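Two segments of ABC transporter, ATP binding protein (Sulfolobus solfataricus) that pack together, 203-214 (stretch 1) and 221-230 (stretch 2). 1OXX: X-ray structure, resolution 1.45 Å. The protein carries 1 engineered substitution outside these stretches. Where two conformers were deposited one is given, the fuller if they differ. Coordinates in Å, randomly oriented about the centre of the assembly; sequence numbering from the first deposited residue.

Stretch 1, residues 203-214: DIFAIADRVGVL
Stretch 2, residues 221-230: QVGKPEDLYD

Helix 203-207 leads through Ala 208 and Asp 209 into strand 210-214, which pairs antiparallel (172°) with strand 221-223; Lys 224 occupies the N-cap position of helix 225-230, and the contact buries 611 Å² in all. Val 211 and Gly 223 form a hydrogen-bonded pair, Val 211 N to Gly 223 O at 2.8 Å and Gly 223 N to Val 211 O at 3.0 Å. Gly 212 faces Val 222 with CA atoms 4.3 Å apart, and Val 213 N donates to Gln 221 O at 3.0 Å.

Pro 225, the most covered residue (100 Å²), opens its helix at phi/psi -49/-42, where its lack of an amide hydrogen costs nothing. Its CA-to-CB bond points toward stretch 1, and the ring is C-gamma exo: Pro 225 CG lies 3.6 Å from Val 211 CG1 and 4.0 Å from Ile 204 CG2 (Ile 204 m, m).

Phe 205 (77 Å²; chi1 -84°, chi2 98°) starts sideways, but its ring reaches across. Pro 225 CB sits over one face, 4.0 Å from the centroid of the Phe 205 ring, a CH-pi contact. The edge of the Phe 205 ring is directed, offset, at the face of Tyr 229 (chi1 t), planes at 88° and centroids 5.8 Å apart.

Val 211 (69 Å²; chi1 26°, off-well) shares its sheet face with Val 213 (t). From helix 225-230, Leu 228 (m, p) brings CD2 to 4.2 Å from Val 211 CG1; a CB on Gly 223 would crowd Leu 228 CD1.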

# COMPACT_ATOMS: atom_id res chain seq x y z
N ASP A 203 1.09 -2.51 4.35
CA ASP A 203 2.22 -1.60 4.40
C ASP A 203 1.71 -0.17 4.57
O ASP A 203 2.25 0.63 5.34
CB ASP A 203 3.05 -1.74 3.13
CG ASP A 203 3.79 -3.07 3.05
OD1 ASP A 203 4.20 -3.47 1.94
OD2 ASP A 203 3.98 -3.77 4.05
N ILE A 204 0.62 0.15 3.87
CA ILE A 204 -0.00 1.47 3.94
C ILE A 204 -0.57 1.74 5.33
O ILE A 204 -0.34 2.78 5.93
CB ILE A 204 -1.15 1.54 2.91
CG1 ILE A 204 -0.59 1.48 1.50
CG2 ILE A 204 -2.02 2.78 3.11
CD1 ILE A 204 0.36 2.55 1.21
N PHE A 205 -1.35 0.81 5.86
CA PHE A 205 -1.95 1.02 7.17
C PHE A 205 -0.91 1.16 8.27
O PHE A 205 -1.12 1.90 9.24
CB PHE A 205 -2.94 -0.09 7.50
CG PHE A 205 -4.30 0.15 6.91
CD1 PHE A 205 -4.66 -0.45 5.72
CD2 PHE A 205 -5.18 1.03 7.50
CE1 PHE A 205 -5.90 -0.22 5.15
CE2 PHE A 205 -6.41 1.27 6.95
CZ PHE A 205 -6.78 0.65 5.76
N ALA A 206 0.20 0.45 8.12
CA ALA A 206 1.21 0.45 9.15
C ALA A 206 1.99 1.74 9.17
O ALA A 206 2.34 2.23 10.25
CB ALA A 206 2.15 -0.72 8.95
N ILE A 207 2.24 2.31 8.00
CA ILE A 207 3.19 3.40 7.89
C ILE A 207 2.68 4.75 7.41
O ILE A 207 3.21 5.78 7.80
CB ILE A 207 4.32 2.97 6.93
CG1 ILE A 207 5.14 1.83 7.54
CG2 ILE A 207 5.23 4.13 6.60
CD1 ILE A 207 5.99 1.07 6.53
N ALA A 208 1.67 4.74 6.54
CA ALA A 208 1.23 5.97 5.90
C ALA A 208 0.11 6.67 6.63
O ALA A 208 -0.82 6.03 7.10
CB ALA A 208 0.81 5.65 4.47
N ASP A 209 0.18 8.00 6.71
CA ASP A 209 -0.92 8.76 7.30
C ASP A 209 -1.89 9.32 6.27
O ASP A 209 -3.04 9.67 6.60
CB ASP A 209 -0.37 9.88 8.16
CG ASP A 209 0.33 9.35 9.38
OD1 ASP A 209 -0.15 8.34 9.96
OD2 ASP A 209 1.37 9.86 9.81
N ARG A 210 -1.43 9.44 5.04
CA ARG A 210 -2.26 9.88 3.94
C ARG A 210 -1.82 9.03 2.77
O ARG A 210 -0.63 8.73 2.62
CB ARG A 210 -2.08 11.38 3.66
CG ARG A 210 -3.08 11.95 2.69
CD ARG A 210 -3.18 13.50 2.67
NE ARG A 210 -1.90 14.12 2.37
CZ ARG A 210 -1.62 14.87 1.31
NH1 ARG A 210 -2.55 15.18 0.40
NH2 ARG A 210 -0.39 15.32 1.15
N VAL A 211 -2.79 8.59 1.96
CA VAL A 211 -2.51 7.71 0.84
C VAL A 211 -3.25 8.14 -0.40
O VAL A 211 -4.39 8.61 -0.34
CB VAL A 211 -2.99 6.27 1.13
CG1 VAL A 211 -4.14 6.09 2.15
CG2 VAL A 211 -2.73 5.23 0.01
N GLY A 212 -2.56 8.02 -1.53
CA GLY A 212 -3.17 8.23 -2.81
C GLY A 212 -3.29 6.90 -3.52
O GLY A 212 -2.43 6.01 -3.39
N VAL A 213 -4.38 6.73 -4.25
CA VAL A 213 -4.60 5.51 -4.99
C VAL A 213 -4.51 5.78 -6.48
O VAL A 213 -5.21 6.64 -7.03
CB VAL A 213 -5.97 4.93 -4.66
CG1 VAL A 213 -6.16 3.62 -5.38
CG2 VAL A 213 -6.09 4.76 -3.16
N LEU A 214 -3.65 5.01 -7.14
CA LEU A 214 -3.40 5.14 -8.57
C LEU A 214 -4.11 4.05 -9.37
O LEU A 214 -3.87 2.86 -9.13
CB LEU A 214 -1.90 5.02 -8.85
CG LEU A 214 -1.09 6.31 -9.01
CD1 LEU A 214 -1.82 7.51 -8.44
CD2 LEU A 214 0.32 6.19 -8.41
N GLN A 221 -8.18 8.94 -5.76
CA GLN A 221 -8.62 9.32 -4.42
C GLN A 221 -7.40 9.51 -3.54
O GLN A 221 -6.37 8.85 -3.71
CB GLN A 221 -9.53 8.24 -3.81
CG GLN A 221 -10.16 8.64 -2.48
CD GLN A 221 -11.26 7.70 -2.02
OE1 GLN A 221 -11.52 6.66 -2.66
NE2 GLN A 221 -11.90 8.05 -0.91
N VAL A 222 -7.50 10.47 -2.63
CA VAL A 222 -6.44 10.75 -1.69
C VAL A 222 -7.09 10.97 -0.35
O VAL A 222 -8.07 11.70 -0.24
CB VAL A 222 -5.70 12.05 -2.05
CG1 VAL A 222 -4.77 12.48 -0.89
CG2 VAL A 222 -4.96 11.87 -3.32
N GLY A 223 -6.53 10.37 0.68
CA GLY A 223 -7.06 10.54 2.03
C GLY A 223 -6.39 9.67 3.07
O GLY A 223 -5.42 8.98 2.78
N LYS A 224 -6.89 9.71 4.30
CA LYS A 224 -6.38 8.85 5.36
C LYS A 224 -6.72 7.42 4.99
O LYS A 224 -7.77 7.18 4.40
CB LYS A 224 -7.04 9.19 6.70
CG LYS A 224 -6.65 10.55 7.21
CD LYS A 224 -7.41 10.90 8.49
CE LYS A 224 -6.87 12.17 9.10
NZ LYS A 224 -7.70 12.65 10.25
N PRO A 225 -5.87 6.44 5.29
CA PRO A 225 -6.21 5.05 4.99
C PRO A 225 -7.60 4.61 5.45
O PRO A 225 -8.32 3.96 4.70
CB PRO A 225 -5.09 4.27 5.68
CG PRO A 225 -3.95 5.16 5.62
CD PRO A 225 -4.50 6.53 5.83
N GLU A 226 -8.00 4.99 6.65
CA GLU A 226 -9.32 4.56 7.14
C GLU A 226 -10.46 5.18 6.31
O GLU A 226 -11.52 4.59 6.18
CB GLU A 226 -9.47 4.94 8.61
N ASP A 227 -10.24 6.37 5.77
CA ASP A 227 -11.26 7.04 4.98
C ASP A 227 -11.41 6.36 3.62
O ASP A 227 -12.52 6.18 3.13
CB ASP A 227 -10.94 8.53 4.87
CG ASP A 227 -11.15 9.25 6.20
OD1 ASP A 227 -11.94 8.75 7.03
OD2 ASP A 227 -10.55 10.30 6.51
N LEU A 228 -10.30 5.95 3.01
CA LEU A 228 -10.40 5.17 1.79
C LEU A 228 -11.06 3.84 2.07
O LEU A 228 -11.80 3.32 1.23
CB LEU A 228 -9.03 4.92 1.14
CG LEU A 228 -8.59 6.01 0.15
CD1 LEU A 228 -8.43 7.31 0.87
CD2 LEU A 228 -7.32 5.62 -0.58
N TYR A 229 -10.77 3.26 3.24
CA TYR A 229 -11.32 1.96 3.59
C TYR A 229 -12.85 1.99 3.75
O TYR A 229 -13.56 1.12 3.24
CB TYR A 229 -10.69 1.50 4.91
CG TYR A 229 -10.87 0.03 5.23
CD1 TYR A 229 -10.11 -0.92 4.61
CD2 TYR A 229 -11.80 -0.39 6.16
CE1 TYR A 229 -10.24 -2.26 4.91
CE2 TYR A 229 -11.95 -1.73 6.46
CZ TYR A 229 -11.17 -2.65 5.83
OH TYR A 229 -11.26 -4.00 6.11
N ASP A 230 -13.34 3.00 4.46
CA ASP A 230 -14.76 3.08 4.75
C ASP A 230 -15.55 3.89 3.72
O ASP A 230 -16.74 3.64 3.52
CB ASP A 230 -14.98 3.69 6.14
CG ASP A 230 -14.61 2.75 7.25
OD1 ASP A 230 -14.59 1.51 7.04
OD2 ASP A 230 -14.31 3.19 8.39